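Ribosome inactivating type 1 protein (Iris hollandica, PDB 3MVG) belongs to the single-chain, type 1 class of ribosome-inactivating proteins, plant proteins named for their action against ribosomes. Local coordinates at residues L54-G58 with I126-A130; P61-V65 with A75-Q79; G214-V220 with V231-V235. The contacts are given in a common frame with arbitrary orientation. Where two conformers were deposited one is given. Residue numbers count along the deposited sequence, not the author numbering.

Contact 1 of 3, residues L54-G58 with I126-A130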
loop_
_atom_site.group_PDB
_atom_site.type_symbol
_atom_site.label_atom_id
_atom_site.label_comp_id
_atom_site.label_asym_id
_atom_site.label_seq_id
_atom_site.Cartn_x
_atom_site.Cartn_y
_atom_site.Cartn_z
ATOM N N LEU A 54 7.351 -19.024 10.508
ATOM C CA LEU A 54 6.027 -18.464 10.738
ATOM C C LEU A 54 5.370 -19.142 11.919
ATOM O O LEU A 54 5.394 -20.364 12.017
ATOM C CB LEU A 54 5.153 -18.681 9.506
ATOM C CG LEU A 54 5.658 -18.119 8.177
ATOM C CD1 LEU A 54 4.743 -18.571 7.064
ATOM C CD2 LEU A 54 5.714 -16.607 8.242
ATOM N N PHE A 55 4.740 -18.347 12.782
ATOM C CA PHE A 55 4.130 -18.841 14.027
ATOM C C PHE A 55 2.626 -18.619 14.024
ATOM O O PHE A 55 2.156 -17.518 13.726
ATOM C CB PHE A 55 4.736 -18.125 15.239
ATOM C CG PHE A 55 6.195 -18.426 15.478
ATOM C CD1 PHE A 55 7.187 -17.812 14.726
ATOM C CD2 PHE A 55 6.581 -19.299 16.498
ATOM C CE1 PHE A 55 8.535 -18.078 14.961
ATOM C CE2 PHE A 55 7.933 -19.566 16.744
ATOM C CZ PHE A 55 8.907 -18.958 15.977
ATOM N N ASP A 56 1.870 -19.665 14.354
ATOM C CA ASP A 56 0.412 -19.572 14.425
ATOM C C ASP A 56 -0.066 -18.955 15.745
ATOM O O ASP A 56 0.751 -18.444 16.506
ATOM C CB ASP A 56 -0.238 -20.934 14.133
ATOM C CG ASP A 56 -0.079 -21.945 15.263
ATOM O OD1 ASP A 56 0.391 -21.587 16.371
ATOM O OD2 ASP A 56 -0.433 -23.119 15.024
ATOM N N TRP A 57 -1.373 -18.977 16.002
ATOM C CA TRP A 57 -1.906 -18.321 17.204
ATOM C C TRP A 57 -1.340 -18.900 18.499
ATOM O O TRP A 57 -1.248 -18.189 19.498
ATOM C CB TRP A 57 -3.437 -18.339 17.260
ATOM C CG TRP A 57 -4.138 -17.576 16.166
ATOM C CD1 TRP A 57 -4.972 -18.096 15.219
ATOM C CD2 TRP A 57 -4.080 -16.162 15.908
ATOM N NE1 TRP A 57 -5.441 -17.106 14.396
ATOM C CE2 TRP A 57 -4.904 -15.910 14.787
ATOM C CE3 TRP A 57 -3.422 -15.088 16.518
ATOM C CZ2 TRP A 57 -5.073 -14.630 14.254
ATOM C CZ3 TRP A 57 -3.588 -13.813 15.983
ATOM C CH2 TRP A 57 -4.412 -13.598 14.864
ATOM N N GLY A 58 -0.962 -20.174 18.479
ATOM C CA GLY A 58 -0.356 -20.820 19.646
ATOM C C GLY A 58 1.162 -20.845 19.620
ATOM O O GLY A 58 1.790 -21.596 20.366
ATOM N N ILE A 126 -5.019 -12.554 7.991
ATOM C CA ILE A 126 -4.233 -13.075 9.104
ATOM C C ILE A 126 -4.808 -14.375 9.674
ATOM O O ILE A 126 -4.048 -15.275 10.014
ATOM C CB ILE A 126 -3.960 -11.969 10.166
ATOM C CG1 ILE A 126 -3.211 -10.784 9.530
ATOM C CG2 ILE A 126 -3.229 -12.520 11.403
ATOM C CD1 ILE A 126 -1.907 -11.135 8.816
ATOM N N ASN A 127 -6.128 -14.503 9.747
ATOM C CA ASN A 127 -6.685 -15.779 10.190
ATOM C C ASN A 127 -6.388 -16.932 9.218
ATOM O O ASN A 127 -5.950 -17.986 9.659
ATOM C CB ASN A 127 -8.169 -15.672 10.546
ATOM C CG ASN A 127 -8.395 -15.081 11.924
ATOM O OD1 ASN A 127 -7.855 -15.574 12.916
ATOM N ND2 ASN A 127 -9.199 -14.026 11.992
ATOM N N PRO A 128 -6.577 -16.728 7.893
ATOM C CA PRO A 128 -6.134 -17.776 6.951
ATOM C C PRO A 128 -4.653 -18.093 7.058
ATOM O O PRO A 128 -4.268 -19.253 6.947
ATOM C CB PRO A 128 -6.494 -17.189 5.583
ATOM C CG PRO A 128 -7.709 -16.369 5.875
ATOM C CD PRO A 128 -7.461 -15.747 7.230
ATOM N N LEU A 129 -3.831 -17.073 7.292
ATOM C CA LEU A 129 -2.392 -17.264 7.460
ATOM C C LEU A 129 -2.107 -18.179 8.663
ATOM O O LEU A 129 -1.357 -19.151 8.556
ATOM C CB LEU A 129 -1.698 -15.905 7.614
ATOM C CG LEU A 129 -0.230 -15.786 7.199
ATOM C CD1 LEU A 129 0.202 -14.328 7.145
ATOM C CD2 LEU A 129 0.672 -16.569 8.131
ATOM N N ALA A 130 -2.731 -17.871 9.800
ATOM C CA ALA A 130 -2.594 -18.694 11.009
ATOM C C ALA A 130 -3.078 -20.122 10.777
ATOM O O ALA A 130 -2.402 -21.076 11.155
ATOM C CB ALA A 130 -3.339 -18.061 12.173
HETATM O O HOH W 1 -3.513 -20.920 14.423
HETATM O O HOH W 2 -7.021 -18.565 12.327
#
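L54 and F55 end a β-strand, and from D56 onward the backbone leaves the sheet and passes the first turn of the helix that begins at I126. The two backbones come nearest at D56 and A130, whose CA atoms are 4.6 Å apart. A130 N donates to I126 O at 2.9 Å, an i to i+4 bond of the helix. W57 reaches back along the helix from the loop. A130 CB lies over a face of its indole, 3.6 Å from the centroid of the five-membered ring, in a CH-pi contact, while W57 CH2 packs 3.8 Å from I126 CG2. In the ribosome-inactivating-protein fold, the contact joins the end of strand 49-55, an inner strand of the mixed sheet, to the start of helix 126-138. The indole nitrogen lies on the polar side of the contact: W57 NE1 makes a weak hydrogen bond to N127 OD1 (3.2 Å), and a water bridges W57 NE1 at 3.0 Å and N127 O at 2.9 Å. A second water accepts from W57 N at 3.3 Å and donates weakly to A130 O at 3.5 Å. The D56 carboxylate turns away from A130: OD2 bonds T134 OG1 and forms a salt bridge with R60, while OD1 weakly accepts from G58 N (2.9 Å).

Contact 2 of 3, residues P61-V65 with A75-Q79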
loop_
_atom_site.group_PDB
_atom_site.type_symbol
_atom_site.label_atom_id
_atom_site.label_comp_id
_atom_site.label_asym_id
_atom_site.label_seq_id
_atom_site.Cartn_x
_atom_site.Cartn_y
_atom_site.Cartn_z
ATOM N N PRO A 61 5.391 -23.201 15.194
ATOM C CA PRO A 61 6.021 -22.715 13.977
ATOM C C PRO A 61 6.099 -23.719 12.837
ATOM O O PRO A 61 6.080 -24.931 13.051
ATOM C CB PRO A 61 7.439 -22.409 14.442
ATOM C CG PRO A 61 7.715 -23.488 15.468
ATOM C CD PRO A 61 6.377 -23.813 16.114
ATOM N N ILE A 62 6.146 -23.197 11.612
ATOM C CA ILE A 62 6.644 -23.930 10.438
ATOM C C ILE A 62 7.618 -23.007 9.719
ATOM O O ILE A 62 7.448 -21.785 9.773
ATOM C CB ILE A 62 5.518 -24.425 9.471
ATOM C CG1 ILE A 62 4.796 -23.264 8.777
ATOM C CG2 ILE A 62 4.549 -25.330 10.197
ATOM C CD1 ILE A 62 5.350 -22.934 7.414
ATOM N N THR A 63 8.641 -23.577 9.073
ATOM C CA THR A 63 9.644 -22.786 8.385
ATOM C C THR A 63 9.545 -23.006 6.895
ATOM O O THR A 63 9.795 -24.115 6.423
ATOM C CB THR A 63 11.057 -23.120 8.873
ATOM O OG1 THR A 63 11.120 -22.906 10.289
ATOM C CG2 THR A 63 12.105 -22.238 8.179
ATOM N N LEU A 64 9.190 -21.958 6.161
ATOM C CA LEU A 64 9.245 -22.017 4.709
ATOM C C LEU A 64 10.686 -21.875 4.248
ATOM O O LEU A 64 11.464 -21.117 4.840
ATOM C CB LEU A 64 8.430 -20.888 4.090
ATOM C CG LEU A 64 6.943 -20.795 4.422
ATOM C CD1 LEU A 64 6.358 -19.551 3.774
ATOM C CD2 LEU A 64 6.208 -22.041 3.951
ATOM N N VAL A 65 11.042 -22.607 3.201
ATOM C CA VAL A 65 12.334 -22.433 2.555
ATOM C C VAL A 65 12.076 -21.716 1.245
ATOM O O VAL A 65 11.331 -22.214 0.395
ATOM C CB VAL A 65 13.039 -23.781 2.304
ATOM C CG1 VAL A 65 14.432 -23.557 1.713
ATOM C CG2 VAL A 65 13.105 -24.596 3.595
ATOM N N ALA A 75 10.215 -25.645 -0.189
ATOM C CA ALA A 75 10.107 -26.660 0.855
ATOM C C ALA A 75 9.587 -26.004 2.113
ATOM O O ALA A 75 9.535 -24.776 2.205
ATOM C CB ALA A 75 11.465 -27.284 1.121
ATOM N N TYR A 76 9.196 -26.810 3.087
ATOM C CA TYR A 76 8.916 -26.272 4.415
ATOM C C TYR A 76 9.289 -27.296 5.470
ATOM O O TYR A 76 9.319 -28.499 5.192
ATOM C CB TYR A 76 7.447 -25.801 4.566
ATOM C CG TYR A 76 6.444 -26.921 4.619
ATOM C CD1 TYR A 76 5.839 -27.397 3.458
ATOM C CD2 TYR A 76 6.106 -27.518 5.836
ATOM C CE1 TYR A 76 4.920 -28.441 3.507
ATOM C CE2 TYR A 76 5.199 -28.567 5.894
ATOM C CZ TYR A 76 4.612 -29.026 4.728
ATOM O OH TYR A 76 3.713 -30.063 4.745
ATOM N N GLN A 77 9.568 -26.816 6.677
ATOM C CA GLN A 77 9.788 -27.685 7.830
ATOM C C GLN A 77 8.628 -27.594 8.807
ATOM O O GLN A 77 8.128 -26.498 9.090
ATOM C CB GLN A 77 11.074 -27.301 8.549
ATOM C CG GLN A 77 11.483 -28.299 9.638
ATOM C CD GLN A 77 12.654 -27.829 10.464
ATOM O OE1 GLN A 77 13.574 -28.600 10.743
ATOM N NE2 GLN A 77 12.630 -26.567 10.865
ATOM N N ALA A 78 8.208 -28.750 9.314
ATOM C CA ALA A 78 7.193 -28.831 10.360
ATOM C C ALA A 78 7.583 -29.944 11.307
ATOM O O ALA A 78 7.852 -31.059 10.870
ATOM C CB ALA A 78 5.833 -29.117 9.760
ATOM N N GLN A 79 7.615 -29.633 12.601
ATOM C CA GLN A 79 7.936 -30.611 13.653
ATOM C C GLN A 79 9.169 -31.449 13.305
ATOM O O GLN A 79 9.125 -32.683 13.298
ATOM C CB GLN A 79 6.729 -31.501 13.960
ATOM C CG GLN A 79 5.527 -30.737 14.500
ATOM C CD GLN A 79 4.484 -31.649 15.110
ATOM O OE1 GLN A 79 4.779 -32.423 16.025
ATOM N NE2 GLN A 79 3.259 -31.558 14.626
HETATM O O HOH W 3 7.553 -27.099 13.685
HETATM O O HOH W 4 9.944 -24.950 11.988
#
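Q77 and A75, with 55 Å² each, and T63 and V65, with 50 Å² each, have the most surface buried in this antiparallel pairing. T63 and Q77 form a hydrogen-bonded pair: T63 N donates to Q77 O at 3.0 Å, and Q77 N to T63 O at 2.7 Å. Their side chains share one face of the sheet. There T63 OG1 and Q77 NE2 stand 4.0 Å apart and are joined through a water, 2.9 Å from T63 OG1 and, by a weak bond, 3.3 Å from Q77 NE2. A75 pairs with V65 on the same face. V65 N donates to A75 O at 2.8 Å in a nearly straight bond, and V65 CG2 meets A75 CB at 4.0 Å. F51 of strand 49-55 and F82 of strand 81-84 add aromatic surface beside V65.

Between these pairs, L64 and Y76 form a non-hydrogen-bonded pair with CA atoms 4.3 Å apart, and L64 CD2 touches Y76 CB at 4.0 Å. I62 CG2 lies 4.0 Å from A78 CB on this second face, against which helix 126-138 packs through I133, L136 and H137. The segments belong to the β-hairpin of strands 61-67 and 72-78 in the middle of the mixed sheet, their axes 4.5 Å apart at 161°. Past the last direct bond a water links P61 O (2.7 Å) to Q79 N (2.8 Å). Because main-chain bonds hold T63 to Q77 and V65 to A75, the pairing does not rest on side-chain chemistry, which leaves one face largely apolar toward the helix and the other a mixture of apolar and water-bridged polar groups.

Contact 3 of 3, residues G214-V220 with V231-V235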
loop_
_atom_site.group_PDB
_atom_site.type_symbol
_atom_site.label_atom_id
_atom_site.label_comp_id
_atom_site.label_asym_id
_atom_site.label_seq_id
_atom_site.Cartn_x
_atom_site.Cartn_y
_atom_site.Cartn_z
ATOM N N GLY A 214 13.603 4.204 -19.377
ATOM C CA GLY A 214 12.462 3.836 -18.541
ATOM C C GLY A 214 11.254 3.291 -19.286
ATOM O O GLY A 214 10.310 2.819 -18.657
ATOM N N ARG A 215 11.273 3.343 -20.617
ATOM C CA ARG A 215 10.135 2.886 -21.420
ATOM C C ARG A 215 10.263 1.413 -21.775
ATOM O O ARG A 215 11.319 0.957 -22.216
ATOM C CB ARG A 215 9.990 3.716 -22.707
ATOM C CG ARG A 215 9.730 5.218 -22.497
ATOM C CD ARG A 215 8.337 5.509 -21.943
ATOM N NE ARG A 215 7.270 5.055 -22.837
ATOM C CZ ARG A 215 5.975 5.043 -22.526
ATOM N NH1 ARG A 215 5.559 5.461 -21.335
ATOM N NH2 ARG A 215 5.091 4.608 -23.414
ATOM N N PHE A 216 9.182 0.662 -21.583
ATOM C CA PHE A 216 9.174 -0.764 -21.904
ATOM C C PHE A 216 9.290 -0.994 -23.408
ATOM O O PHE A 216 8.622 -0.323 -24.200
ATOM C CB PHE A 216 7.860 -1.404 -21.449
ATOM C CG PHE A 216 7.770 -1.699 -19.968
ATOM C CD1 PHE A 216 8.753 -1.289 -19.066
ATOM C CD2 PHE A 216 6.653 -2.373 -19.478
ATOM C CE1 PHE A 216 8.628 -1.580 -17.699
ATOM C CE2 PHE A 216 6.521 -2.663 -18.125
ATOM C CZ PHE A 216 7.504 -2.269 -17.237
ATOM N N LEU A 217 10.107 -1.964 -23.794
ATOM C CA LEU A 217 10.147 -2.415 -25.186
ATOM C C LEU A 217 8.820 -3.062 -25.587
ATOM O O LEU A 217 8.356 -2.899 -26.720
ATOM C CB LEU A 217 11.301 -3.391 -25.411
ATOM C CG LEU A 217 12.728 -2.967 -25.042
ATOM C CD1 LEU A 217 13.692 -4.107 -25.348
ATOM C CD2 LEU A 217 13.164 -1.682 -25.747
ATOM N N GLN A 218 8.218 -3.796 -24.653
ATOM C CA GLN A 218 6.941 -4.461 -24.875
ATOM C C GLN A 218 5.985 -4.135 -23.730
ATOM O O GLN A 218 6.079 -4.728 -22.647
ATOM C CB GLN A 218 7.131 -5.978 -25.003
ATOM C CG GLN A 218 7.912 -6.425 -26.235
ATOM C CD GLN A 218 7.239 -6.051 -27.550
ATOM O OE1 GLN A 218 6.008 -6.059 -27.666
ATOM N NE2 GLN A 218 8.051 -5.731 -28.553
ATOM N N PRO A 219 5.069 -3.173 -23.950
ATOM C CA PRO A 219 4.070 -2.852 -22.931
ATOM C C PRO A 219 3.285 -4.081 -22.466
ATOM O O PRO A 219 3.011 -4.991 -23.250
ATOM C CB PRO A 219 3.172 -1.841 -23.642
ATOM C CG PRO A 219 4.121 -1.122 -24.560
ATOM C CD PRO A 219 5.055 -2.196 -25.057
ATOM N N VAL A 220 2.951 -4.097 -21.179
ATOM C CA VAL A 220 2.356 -5.261 -20.535
ATOM C C VAL A 220 0.893 -4.977 -20.202
ATOM O O VAL A 220 0.588 -4.116 -19.374
ATOM C CB VAL A 220 3.133 -5.635 -19.238
ATOM C CG1 VAL A 220 2.520 -6.871 -18.579
ATOM C CG2 VAL A 220 4.611 -5.867 -19.534
ATOM N N VAL A 231 -2.666 -0.960 -19.232
ATOM C CA VAL A 231 -1.402 -1.292 -19.872
ATOM C C VAL A 231 -0.269 -0.612 -19.114
ATOM O O VAL A 231 -0.324 0.589 -18.837
ATOM C CB VAL A 231 -1.384 -0.879 -21.363
ATOM C CG1 VAL A 231 -0.025 -1.193 -21.995
ATOM C CG2 VAL A 231 -2.520 -1.568 -22.127
ATOM N N ILE A 232 0.743 -1.402 -18.768
ATOM C CA ILE A 232 1.945 -0.899 -18.102
ATOM C C ILE A 232 3.037 -0.728 -19.156
ATOM O O ILE A 232 3.464 -1.700 -19.767
ATOM C CB ILE A 232 2.430 -1.878 -16.996
ATOM C CG1 ILE A 232 1.271 -2.331 -16.089
ATOM C CG2 ILE A 232 3.590 -1.269 -16.197
ATOM C CD1 ILE A 232 0.521 -1.220 -15.369
ATOM N N SER A 233 3.490 0.510 -19.348
ATOM C CA SER A 233 4.377 0.843 -20.466
ATOM C C SER A 233 5.736 1.378 -20.039
ATOM O O SER A 233 6.598 1.631 -20.876
ATOM C CB SER A 233 3.710 1.873 -21.380
ATOM O OG SER A 233 2.532 1.344 -21.948
ATOM N N ASP A 234 5.939 1.566 -18.741
ATOM C CA ASP A 234 7.204 2.117 -18.266
ATOM C C ASP A 234 7.543 1.647 -16.856
ATOM O O ASP A 234 6.674 1.125 -16.137
ATOM C CB ASP A 234 7.233 3.652 -18.387
ATOM C CG ASP A 234 6.138 4.322 -17.601
ATOM O OD1 ASP A 234 5.253 4.946 -18.220
ATOM O OD2 ASP A 234 6.148 4.233 -16.364
ATOM N N VAL A 235 8.801 1.827 -16.470
ATOM C CA VAL A 235 9.277 1.365 -15.174
ATOM C C VAL A 235 8.565 2.050 -14.014
ATOM O O VAL A 235 8.198 1.397 -13.034
ATOM C CB VAL A 235 10.781 1.584 -15.014
ATOM C CG1 VAL A 235 11.201 1.123 -13.645
ATOM C CG2 VAL A 235 11.536 0.838 -16.093
HETATM O O HOH W 5 6.799 1.596 -23.715
#
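V231 opens the second segment at the solvent side, its CG1 3.7 Å from P219 CB and its CA 3.5 Å from V220 O. At I232 the pairing is regular: I232 N donates to V220 O and V220 N to I232 O, both at 2.8 Å and nearly straight, so I232 and V220 form a hydrogen-bonded antiparallel pair. Their side chains share a face, CB to CB 4.4 Å, and I232 CG2 also meets F216 CE2 at 3.8 Å.

S233 meets the partner chain before and after its corner at L217 and Q218, which themselves stay out of contact. Its carbonyl accepts from F216 N (S233 O to F216 N 2.8 Å), its OG lies 3.7 Å from P219 CB, and a water bridges S233 O (2.8 Å) and F216 O (2.7 Å). The arrangement is a β-hairpin of strands 215-223 and 229-234, interrupted in its first strand: direct pairing stops at V220 and resumes at F216 and R215, with L217 and Q218 looped away from the second strand.

D234 pairs with R215 in a non-hydrogen-bonded position, CA to CA 4.4 Å, and their side chains make a salt bridge, R215 NH1 to D234 OD1 at 3.2 Å, with the R215 guanidinium face over S233 O. D234 is also the N-cap of helix 235-240, where its OD2 accepts from K237 N. The F216 ring lies with one face over the S233-D234 backbone. V235 begins the helix: V235 N donates to G214 O at 2.8 Å, and V235 CG2 lies 4.1 Å from F216 CE1.

Contacts 1 and 2 belong to one sheet. Strands 49-55 and 61-67 are neighbours in it, and L54 N meets I62 O at 2.9 Å, a probable hydrogen bond, while L54 CD1 packs on L64 CD1 at 3.8 Å and F55 CE2 on P61 CB at 3.7 Å. Their centres are about 13 Å apart, and along the chain contact 2 is nested inside the loop closed by contact 1; helix 126-138 takes part in contact 1 and also packs on I62 and Y76. Contact 3 follows later in sequence, about 38 Å from either by centres and about 26 Å by nearest atoms, across the chain's centre. Near contact 3, a glycerol, probably from the crystallisation liquor, lies about 6 Å from the I232 side chain.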